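Local coordinates for protein Nadp(h)-dependent ketose reductase (Bemisia argentifolii, PDB 1E3J) that probably reduces fructose to sorbitol with NADP(H), as a zinc-containing member of the alcohol dehydrogenase family, at residues Gly39-Gly42 and Ser43-His46; Asn142-Leu145 and Glu146-Ala149. All coordinates share one frame; numbering follows the deposited sequence.

Overall arrangement
Both contacts are helix starts closed by a capping box. In contact 1 the strand 30-40 runs into the helix 42-50, and Cys41 is both N-cap and zinc ligand. In contact 2 a loop after the strand 136-138 runs into the helix 145-149, with Ser144 as N-cap. Their centres lie 20 Å apart, and their nearest atoms are about 5 Å apart without touching. Glu67, another ligand of the same zinc, is near both: its side chain is about 3 Å from that of Cys41 and about 5 Å from that of Ala149. Boric acid sits beside contact 2, about 14 Å from the CA of Gly39 in contact 1 to the nearest boric acid atom.

Contact 1 (Gly39-Gly42 and Ser43-His46); sequences GICG and SDVH. With ZN (zinc ion), chain C.
Cys41 N donates to Asp44 OD2 over 3.2 Å, nearly straight at 160°. The N-H meets the carboxylate oxygen on its anti side, a little out of the carboxylate plane. Cys41 SG binds the zinc ion at 2.4 Å. The same sulfur weakly accepts from Ser43 N at 3.3 Å. With chi1 at 80°, SG lies between the backbone N and the carbonyl carbon of its own residue, and this places SG near Ser43 N, with the zinc bound to the same atom. Water 1 is a further zinc ligand, 2.1 Å from the metal, and His66 and Glu67 complete the set.

Cys41, the N-cap, and Asp44 form a capping box; Asp44 returns a bond to the Cys41 amide, while the sulfur takes its weak capping bond from Ser43 N. The box joins the strand 30-40 to the helix 42-50 at the zinc site of this member of the zinc-containing alcohol dehydrogenase family. Asp44 also touches the zinc ligand His66 and so links the cap to a second ligand.

Helical bonds follow. Val45 N reaches Cys41 O at 3.1 Å, and His46 N reaches Gly42 O at 2.7 Å. Val45 CG2 rests 3.5 Å from Cys41 O. The side chain of Ile40 crosses that of Asp44 at about a right angle, its CB 3.8 Å from OD2. Ile40 and Val45 both pack on Ala335 of the helix 328-337.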
loop_
_atom_site.group_PDB
_atom_site.type_symbol
_atom_site.label_atom_id
_atom_site.label_comp_id
_atom_site.label_asym_id
_atom_site.label_seq_id
_atom_site.Cartn_x
_atom_site.Cartn_y
_atom_site.Cartn_z
ATOM N N GLY A 39 33.033 5.209 -9.970
ATOM C CA GLY A 39 32.422 5.827 -11.124
ATOM C C GLY A 39 32.170 7.271 -10.775
ATOM O O GLY A 39 32.163 7.643 -9.602
ATOM N N ILE A 40 31.981 8.113 -11.774
ATOM C CA ILE A 40 31.716 9.501 -11.470
ATOM C C ILE A 40 30.479 9.945 -12.212
ATOM O O ILE A 40 30.157 9.391 -13.255
ATOM C CB ILE A 40 32.922 10.379 -11.834
ATOM C CG1 ILE A 40 33.308 10.192 -13.302
ATOM C CG2 ILE A 40 34.089 10.003 -10.937
ATOM C CD1 ILE A 40 34.583 10.986 -13.704
ATOM N N CYS A 41 29.760 10.924 -11.658
ATOM C CA CYS A 41 28.549 11.390 -12.311
ATOM C C CYS A 41 28.490 12.904 -12.355
ATOM O O CYS A 41 29.412 13.592 -11.903
ATOM C CB CYS A 41 27.312 10.814 -11.603
ATOM S SG CYS A 41 26.821 11.661 -10.075
ATOM N N GLY A 42 27.391 13.422 -12.892
ATOM C CA GLY A 42 27.235 14.867 -13.014
ATOM C C GLY A 42 27.397 15.585 -11.689
ATOM O O GLY A 42 27.941 16.694 -11.612
ATOM N N SER A 43 26.934 14.933 -10.631
ATOM C CA SER A 43 27.031 15.508 -9.303
ATOM C C SER A 43 28.483 15.764 -8.907
ATOM O O SER A 43 28.784 16.812 -8.346
ATOM C CB SER A 43 26.337 14.595 -8.298
ATOM O OG SER A 43 26.609 15.035 -6.986
ATOM N N ASP A 44 29.384 14.822 -9.186
ATOM C CA ASP A 44 30.808 15.045 -8.863
ATOM C C ASP A 44 31.320 16.187 -9.751
ATOM O O ASP A 44 31.982 17.118 -9.293
ATOM C CB ASP A 44 31.683 13.813 -9.158
ATOM C CG ASP A 44 31.404 12.635 -8.227
ATOM O OD1 ASP A 44 31.537 12.770 -6.965
ATOM O OD2 ASP A 44 31.071 11.559 -8.776
ATOM N N VAL A 45 31.008 16.105 -11.034
ATOM C CA VAL A 45 31.441 17.134 -11.971
ATOM C C VAL A 45 30.985 18.523 -11.525
ATOM O O VAL A 45 31.752 19.474 -11.563
ATOM C CB VAL A 45 30.881 16.859 -13.389
ATOM C CG1 VAL A 45 31.213 18.031 -14.320
ATOM C CG2 VAL A 45 31.469 15.558 -13.932
ATOM N N HIS A 46 29.740 18.625 -11.092
ATOM C CA HIS A 46 29.191 19.896 -10.667
ATOM C C HIS A 46 29.921 20.429 -9.436
ATOM O O HIS A 46 30.181 21.632 -9.323
ATOM C CB HIS A 46 27.700 19.743 -10.402
ATOM C CG HIS A 46 26.977 21.039 -10.260
ATOM N ND1 HIS A 46 27.161 21.881 -9.181
ATOM C CD2 HIS A 46 26.052 21.635 -11.051
ATOM C CE1 HIS A 46 26.377 22.939 -9.313
ATOM N NE2 HIS A 46 25.695 22.815 -10.441
HETATM ZN ZN ZN C . 26.828 9.630 -8.724
HETATM O O HOH W 1 24.797 8.970 -8.575
#

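Contact 2 (Asn142-Leu145 and Glu146-Ala149); sequences NVSL and EEGA. With BO3 (boric acid), chain E.
Glu147 OE1 is gripped by two groups of Ser144. Ser144 N donates over 2.8 Å to the anti lone pair of OE1, on the side away from the other oxygen. The hydroxyl OG also donates, at 3.2 Å, from a position 33° out of the carboxylate plane. Ser144 OG in turn accepts from Glu147 N at 3.1 Å, in an almost straight bond, 167° at the hydrogen. These reciprocal bonds make a capping box at the start of the helix 145-149, with Ser144 as N-cap.

The torsions set up the exchange. Ser144 OG stands between its own N and carbonyl carbon (chi1 69°), facing the helix amide. Glu147 CG lies beside its own backbone N, and the chain then extends back across the serine. CG passes 3.3 Å from OG on the way. Val143 CG1 packs 3.8 Å from Glu147 CB, and both side chains touch Val308 of the helix 301-309.

Gly148 N bonds to Ser144 O at 2.9 Å and so begins the regular helical pattern. Boric acid lies beside Ser144 and Leu145. Leu145 CD1 lies 3.8 Å from O1 of the boric acid, and Arg87 and Arg350 also line the pocket. Arg87 bonds to Val143 O as well.

Two donors on OE1, at the N-terminal end of the helix 145-149, would probably favour the ionised form of this buried glutamate.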
loop_
_atom_site.group_PDB
_atom_site.type_symbol
_atom_site.label_atom_id
_atom_site.label_comp_id
_atom_site.label_asym_id
_atom_site.label_seq_id
_atom_site.Cartn_x
_atom_site.Cartn_y
_atom_site.Cartn_z
ATOM N N ASN A 142 30.536 -14.255 -9.526
ATOM C CA ASN A 142 30.315 -13.808 -10.885
ATOM C C ASN A 142 30.027 -12.305 -11.029
ATOM O O ASN A 142 29.619 -11.860 -12.090
ATOM C CB ASN A 142 29.196 -14.627 -11.523
ATOM C CG ASN A 142 27.859 -14.377 -10.858
ATOM O OD1 ASN A 142 27.804 -14.115 -9.647
ATOM N ND2 ASN A 142 26.771 -14.471 -11.636
ATOM N N VAL A 143 30.197 -11.518 -9.975
ATOM C CA VAL A 143 29.995 -10.073 -10.127
ATOM C C VAL A 143 31.337 -9.388 -9.849
ATOM O O VAL A 143 31.863 -9.448 -8.752
ATOM C CB VAL A 143 28.908 -9.492 -9.170
ATOM C CG1 VAL A 143 28.995 -7.981 -9.148
ATOM C CG2 VAL A 143 27.533 -9.894 -9.650
ATOM N N SER A 144 31.892 -8.762 -10.869
ATOM C CA SER A 144 33.175 -8.081 -10.752
ATOM C C SER A 144 33.086 -6.789 -9.939
ATOM O O SER A 144 32.010 -6.197 -9.777
ATOM C CB SER A 144 33.672 -7.726 -12.138
ATOM O OG SER A 144 32.826 -6.713 -12.645
ATOM N N LEU A 145 34.236 -6.347 -9.444
ATOM C CA LEU A 145 34.298 -5.133 -8.659
ATOM C C LEU A 145 33.835 -3.960 -9.477
ATOM O O LEU A 145 33.217 -3.050 -8.954
ATOM C CB LEU A 145 35.706 -4.911 -8.158
ATOM C CG LEU A 145 35.898 -5.780 -6.928
ATOM C CD1 LEU A 145 37.387 -6.048 -6.734
ATOM C CD2 LEU A 145 35.291 -5.082 -5.729
ATOM N N GLU A 146 34.106 -3.996 -10.770
ATOM C CA GLU A 146 33.670 -2.909 -11.614
ATOM C C GLU A 146 32.133 -2.866 -11.630
ATOM O O GLU A 146 31.551 -1.786 -11.520
ATOM C CB GLU A 146 34.212 -3.050 -13.042
ATOM C CG GLU A 146 33.999 -1.754 -13.831
ATOM C CD GLU A 146 34.661 -1.747 -15.218
ATOM O OE1 GLU A 146 35.589 -2.561 -15.446
ATOM O OE2 GLU A 146 34.269 -0.903 -16.068
ATOM N N GLU A 147 31.493 -4.026 -11.806
ATOM C CA GLU A 147 30.047 -4.112 -11.774
ATOM C C GLU A 147 29.519 -3.604 -10.420
ATOM O O GLU A 147 28.539 -2.897 -10.372
ATOM C CB GLU A 147 29.601 -5.553 -12.029
ATOM C CG GLU A 147 29.738 -5.981 -13.506
ATOM C CD GLU A 147 29.505 -7.468 -13.728
ATOM O OE1 GLU A 147 30.115 -8.306 -13.017
ATOM O OE2 GLU A 147 28.697 -7.808 -14.620
ATOM N N GLY A 148 30.194 -3.949 -9.325
ATOM C CA GLY A 148 29.762 -3.482 -8.020
ATOM C C GLY A 148 29.732 -1.962 -7.946
ATOM O O GLY A 148 28.830 -1.384 -7.283
ATOM N N ALA A 149 30.690 -1.303 -8.623
ATOM C CA ALA A 149 30.732 0.170 -8.611
ATOM C C ALA A 149 29.535 0.721 -9.368
ATOM O O ALA A 149 29.031 1.803 -9.082
ATOM C CB ALA A 149 32.098 0.734 -9.254
HETATM B B BO3 E . 37.748 -8.208 -10.080
HETATM O O1 BO3 E . 38.619 -8.697 -9.167
HETATM O O2 BO3 E . 36.677 -8.919 -10.443
HETATM O O3 BO3 E . 37.955 -7.002 -10.630
#